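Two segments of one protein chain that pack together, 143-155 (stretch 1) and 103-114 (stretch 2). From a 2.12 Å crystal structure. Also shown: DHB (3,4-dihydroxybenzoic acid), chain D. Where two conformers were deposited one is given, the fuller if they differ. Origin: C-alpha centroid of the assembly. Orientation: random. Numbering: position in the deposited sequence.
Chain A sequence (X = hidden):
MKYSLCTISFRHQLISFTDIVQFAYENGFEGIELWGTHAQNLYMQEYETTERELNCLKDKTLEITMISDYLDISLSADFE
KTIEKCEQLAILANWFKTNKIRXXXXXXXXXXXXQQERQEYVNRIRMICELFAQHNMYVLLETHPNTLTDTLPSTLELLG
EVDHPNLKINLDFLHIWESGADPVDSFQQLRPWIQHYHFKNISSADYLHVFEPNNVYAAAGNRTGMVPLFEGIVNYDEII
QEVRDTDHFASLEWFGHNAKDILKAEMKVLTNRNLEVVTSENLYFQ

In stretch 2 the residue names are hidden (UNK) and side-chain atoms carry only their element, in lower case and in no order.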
# COMPACT_ATOMS: atom_id res chain seq x y z
N THR A 143 0.97 20.56 2.28
CA THR A 143 -0.36 21.15 2.43
C THR A 143 -1.42 20.05 2.12
O THR A 143 -1.46 19.51 1.00
CB THR A 143 -0.53 22.35 1.49
OG1 THR A 143 -0.17 21.95 0.18
CG2 THR A 143 0.41 23.56 1.91
N HIS A 144 -2.23 19.73 3.13
CA HIS A 144 -3.14 18.59 3.11
C HIS A 144 -4.41 18.81 3.93
O HIS A 144 -4.33 19.38 5.02
CB HIS A 144 -2.46 17.37 3.74
CG HIS A 144 -2.30 16.26 2.79
ND1 HIS A 144 -2.82 15.00 3.01
CD2 HIS A 144 -1.75 16.24 1.54
CE1 HIS A 144 -2.52 14.23 1.98
NE2 HIS A 144 -1.88 14.96 1.07
N PRO A 145 -5.58 18.36 3.39
CA PRO A 145 -6.82 18.39 4.18
C PRO A 145 -6.65 17.48 5.42
O PRO A 145 -5.79 16.57 5.44
CB PRO A 145 -7.89 17.85 3.22
CG PRO A 145 -7.08 16.97 2.26
CD PRO A 145 -5.78 17.68 2.09
N ASN A 146 -7.42 17.76 6.47
CA ASN A 146 -7.35 16.93 7.69
C ASN A 146 -5.99 16.96 8.38
O ASN A 146 -5.57 15.98 8.99
CB ASN A 146 -7.86 15.48 7.40
CG ASN A 146 -9.27 15.50 6.78
OD1 ASN A 146 -9.49 15.03 5.65
ND2 ASN A 146 -10.19 16.14 7.46
N THR A 147 -5.28 18.08 8.23
CA THR A 147 -4.03 18.34 8.95
C THR A 147 -4.02 19.82 9.36
O THR A 147 -4.96 20.56 9.02
CB THR A 147 -2.77 18.05 8.11
OG1 THR A 147 -2.57 19.10 7.16
CG2 THR A 147 -2.83 16.67 7.39
N LEU A 148 -2.98 20.26 10.06
CA LEU A 148 -2.86 21.69 10.41
C LEU A 148 -2.63 22.59 9.19
O LEU A 148 -2.87 23.81 9.25
CB LEU A 148 -1.75 21.90 11.45
CG LEU A 148 -2.10 21.42 12.89
CD1 LEU A 148 -0.82 21.20 13.69
CD2 LEU A 148 -3.03 22.40 13.64
N THR A 149 -2.21 21.99 8.08
CA THR A 149 -1.98 22.76 6.85
C THR A 149 -3.16 22.65 5.87
O THR A 149 -2.99 22.71 4.65
CB THR A 149 -0.71 22.31 6.13
OG1 THR A 149 -0.85 20.93 5.76
CG2 THR A 149 0.51 22.45 7.04
N ASP A 150 -4.36 22.48 6.41
CA ASP A 150 -5.53 22.31 5.55
C ASP A 150 -6.09 23.63 5.03
O ASP A 150 -7.03 23.60 4.25
CB ASP A 150 -6.63 21.50 6.26
CG ASP A 150 -7.14 22.16 7.52
OD1 ASP A 150 -6.60 23.18 7.98
OD2 ASP A 150 -8.11 21.61 8.10
N THR A 151 -5.60 24.78 5.50
CA THR A 151 -6.00 26.04 4.89
C THR A 151 -4.75 26.89 4.73
O THR A 151 -3.75 26.68 5.44
CB THR A 151 -7.04 26.87 5.74
OG1 THR A 151 -6.37 27.47 6.84
CG2 THR A 151 -8.26 26.02 6.23
N LEU A 152 -4.78 27.83 3.78
CA LEU A 152 -3.67 28.77 3.62
C LEU A 152 -3.40 29.62 4.89
O LEU A 152 -2.26 29.66 5.36
CB LEU A 152 -3.84 29.64 2.36
CG LEU A 152 -2.79 30.73 2.14
CD1 LEU A 152 -1.39 30.08 1.96
CD2 LEU A 152 -3.14 31.56 0.90
N PRO A 153 -4.42 30.27 5.48
CA PRO A 153 -4.10 31.02 6.72
C PRO A 153 -3.54 30.13 7.88
O PRO A 153 -2.63 30.56 8.61
CB PRO A 153 -5.43 31.69 7.11
CG PRO A 153 -6.34 31.56 5.86
CD PRO A 153 -5.84 30.37 5.10
N SER A 154 -4.03 28.90 8.03
CA SER A 154 -3.51 28.05 9.10
C SER A 154 -2.06 27.67 8.83
O SER A 154 -1.22 27.63 9.75
CB SER A 154 -4.37 26.81 9.31
OG SER A 154 -3.79 26.01 10.33
N THR A 155 -1.74 27.42 7.57
CA THR A 155 -0.37 27.08 7.20
C THR A 155 0.56 28.25 7.49
O THR A 155 1.61 28.08 8.08
CB THR A 155 -0.29 26.69 5.71
OG1 THR A 155 -1.13 25.55 5.52
CG2 THR A 155 1.17 26.36 5.26
N UNK A 103 6.85 15.54 5.66
CA UNK A 103 5.95 15.00 6.67
C UNK A 103 4.64 15.77 6.67
O UNK A 103 4.50 16.76 5.94
c UNK A 103 6.60 14.92 8.08
o UNK A 103 5.77 14.14 8.95
c UNK A 103 6.79 16.32 8.72
N UNK A 104 3.68 15.29 7.45
CA UNK A 104 2.36 15.92 7.58
C UNK A 104 2.24 16.51 8.96
O UNK A 104 2.83 15.99 9.91
c UNK A 104 1.25 14.89 7.34
c UNK A 104 0.69 15.20 4.90
c UNK A 104 1.72 13.15 5.59
c UNK A 104 1.70 12.70 4.26
c UNK A 104 0.69 14.77 3.59
c UNK A 104 1.20 14.39 5.92
c UNK A 104 1.19 13.51 3.28
N UNK A 105 1.50 17.60 9.09
CA UNK A 105 1.37 18.26 10.38
C UNK A 105 0.06 17.83 11.03
O UNK A 105 -0.96 18.51 10.91
c UNK A 105 1.42 19.77 10.22
N UNK A 106 0.10 16.70 11.71
CA UNK A 106 -1.07 16.20 12.42
C UNK A 106 -1.97 15.34 11.56
O UNK A 106 -1.75 15.20 10.37
N UNK A 107 -2.99 14.78 12.20
CA UNK A 107 -3.86 13.78 11.57
C UNK A 107 -5.34 14.21 11.66
O UNK A 107 -6.23 13.38 11.52
o UNK A 107 -2.51 10.59 14.39
c UNK A 107 -2.26 10.51 13.18
c UNK A 107 -3.71 12.42 12.29
n UNK A 107 -1.94 9.37 12.60
c UNK A 107 -2.33 11.75 12.25
N UNK A 108 -5.59 15.48 11.95
CA UNK A 108 -6.96 16.03 11.86
C UNK A 108 -6.86 17.48 11.46
O UNK A 108 -5.78 18.10 11.58
c UNK A 108 -7.11 16.73 14.32
n UNK A 108 -7.95 17.07 18.03
c UNK A 108 -7.13 17.16 16.78
c UNK A 108 -7.78 16.39 15.66
c UNK A 108 -7.72 15.89 13.19
N UNK A 109 -7.97 18.00 10.96
CA UNK A 109 -8.07 19.37 10.46
C UNK A 109 -7.75 20.43 11.50
O UNK A 109 -7.97 20.22 12.68
N UNK A 110 -7.24 21.59 11.06
CA UNK A 110 -6.89 22.68 11.99
C UNK A 110 -8.04 23.10 12.88
O UNK A 110 -7.83 23.44 14.05
c UNK A 110 -6.35 23.91 11.24
o UNK A 110 -7.27 24.30 10.24
N UNK A 111 -9.26 23.11 12.34
CA UNK A 111 -10.43 23.56 13.10
C UNK A 111 -10.73 22.62 14.26
O UNK A 111 -11.47 23.01 15.17
c UNK A 111 -11.68 23.69 12.19
N UNK A 112 -10.18 21.41 14.23
CA UNK A 112 -10.45 20.43 15.27
C UNK A 112 -9.40 20.37 16.37
O UNK A 112 -9.52 19.54 17.27
c UNK A 112 -10.59 19.02 14.66
o UNK A 112 -12.91 19.47 14.18
o UNK A 112 -11.82 18.14 12.85
c UNK A 112 -11.86 18.87 13.84
N UNK A 113 -8.37 21.21 16.30
CA UNK A 113 -7.39 21.31 17.38
C UNK A 113 -7.88 22.32 18.39
O UNK A 113 -8.39 23.36 18.00
c UNK A 113 -3.31 19.24 16.33
c UNK A 113 -5.48 20.26 14.93
c UNK A 113 -5.20 20.74 16.22
c UNK A 113 -4.12 20.23 16.91
c UNK A 113 -3.59 18.77 15.05
c UNK A 113 -4.69 19.28 14.35
c UNK A 113 -6.05 21.81 16.85
N UNK A 114 -7.73 22.03 19.69
CA UNK A 114 -7.82 23.06 20.73
C UNK A 114 -6.53 23.89 20.67
O UNK A 114 -5.56 23.43 20.11
o UNK A 114 -6.69 21.80 22.52
c UNK A 114 -7.94 22.38 22.11
C1 DHB D . -0.26 11.08 0.23
C2 DHB D . -0.07 12.30 -0.41
C3 DHB D . -1.16 12.98 -0.97
O3 DHB D . -1.05 14.19 -1.60
C4 DHB D . -2.49 12.40 -0.83
O4 DHB D . -3.52 13.09 -1.38
C5 DHB D . -2.67 11.19 -0.16
C6 DHB D . -1.54 10.54 0.36
C DHB D . 0.94 10.35 0.80
O1 DHB D . 0.86 9.28 1.42
O2 DHB D . 2.16 10.86 0.62
O HOH W 1 0.15 18.34 6.64
O HOH W 2 -10.07 22.43 9.70

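Position 103 carries one carbon that bears an oxygen and a second carbon, the branched pattern of Thr-103; it lies beyond reach of stretch 1, and its hydroxyl is satisfied elsewhere in the structure. Position 104 has one carbon leading to a six-carbon ring, and one ring carbon comes within 3.4 Å of CG of His-144. This is Phe-104. Its edge, through CE1, meets the face of the histidine ring, with centroids 4.5 Å apart and planes at 51°, while the edge of the histidine approaches the bound dihydroxybenzoate, NE2 of His-144 standing 2.9 Å from O3 of DHB.

At 105 a single carbon, CB, points toward stretch 1 and sits 4.0 Å from CB of Leu-148: Ala-105, a small apolar group where the chains run close. Position 106 has no side-chain atoms: Gly-106. At its backbone angles, 88/175, a CB would be jammed against the preceding carbonyl oxygen, which by itself calls for glycine.

Position 107 has three carbons in sequence, the third carrying an oxygen and a nitrogen. This is Gln-107; its CA-to-CB bond points away from stretch 1, and its polar amide is readily solvated at an exposed site. At 108 four carbons in a row end in nitrogen, giving Lys-108; its CA-to-CB bond also points away, and NZ donates to O of position 112 at 3.0 Å.

Position 109 is bare, its CA 3.3 Å from OD2 of Asp-150, hence Gly-109; an ideal CB would be only 3.0 Å from that oxygen. Position 110 has one carbon and one oxygen, the latter 2.6 Å from OD1 of Asp-150. Ser-110 suits this place because its short hydroxyl donates through OG to that carboxylate oxygen, while its backbone N donates to OD2 of Asp-150 at 3.1 Å.

One carbon at 111, without contact to stretch 1, identifies Ala-111, whose small methyl leaves little apolar surface exposed. Two carbons, the second bearing two oxygens, make position 112 Asp-112, a carboxylate easily solvated. At 113 a carbon precedes a six-carbon ring, with CD2 of Leu-148 3.6 Å from the ring centroid and nearly along its normal: Phe-113 offers a flat apolar face. Position 114, one carbon and one oxygen, is Ser-114, whose hydroxyl caps a helix just past the stretch.

The contact thus joins polar anchors to an apolar patch. N of Leu-148 donates almost linearly to O of Ala-105 at 2.8 Å, and the leucine side chain packs against Ala-105 and Phe-113. Asp-150 grips Ser-110 with both carboxylate oxygens, and the aromatic pair extends the packing to the ligand.

Stretch 2 103-114: TFAGQKGSADFS
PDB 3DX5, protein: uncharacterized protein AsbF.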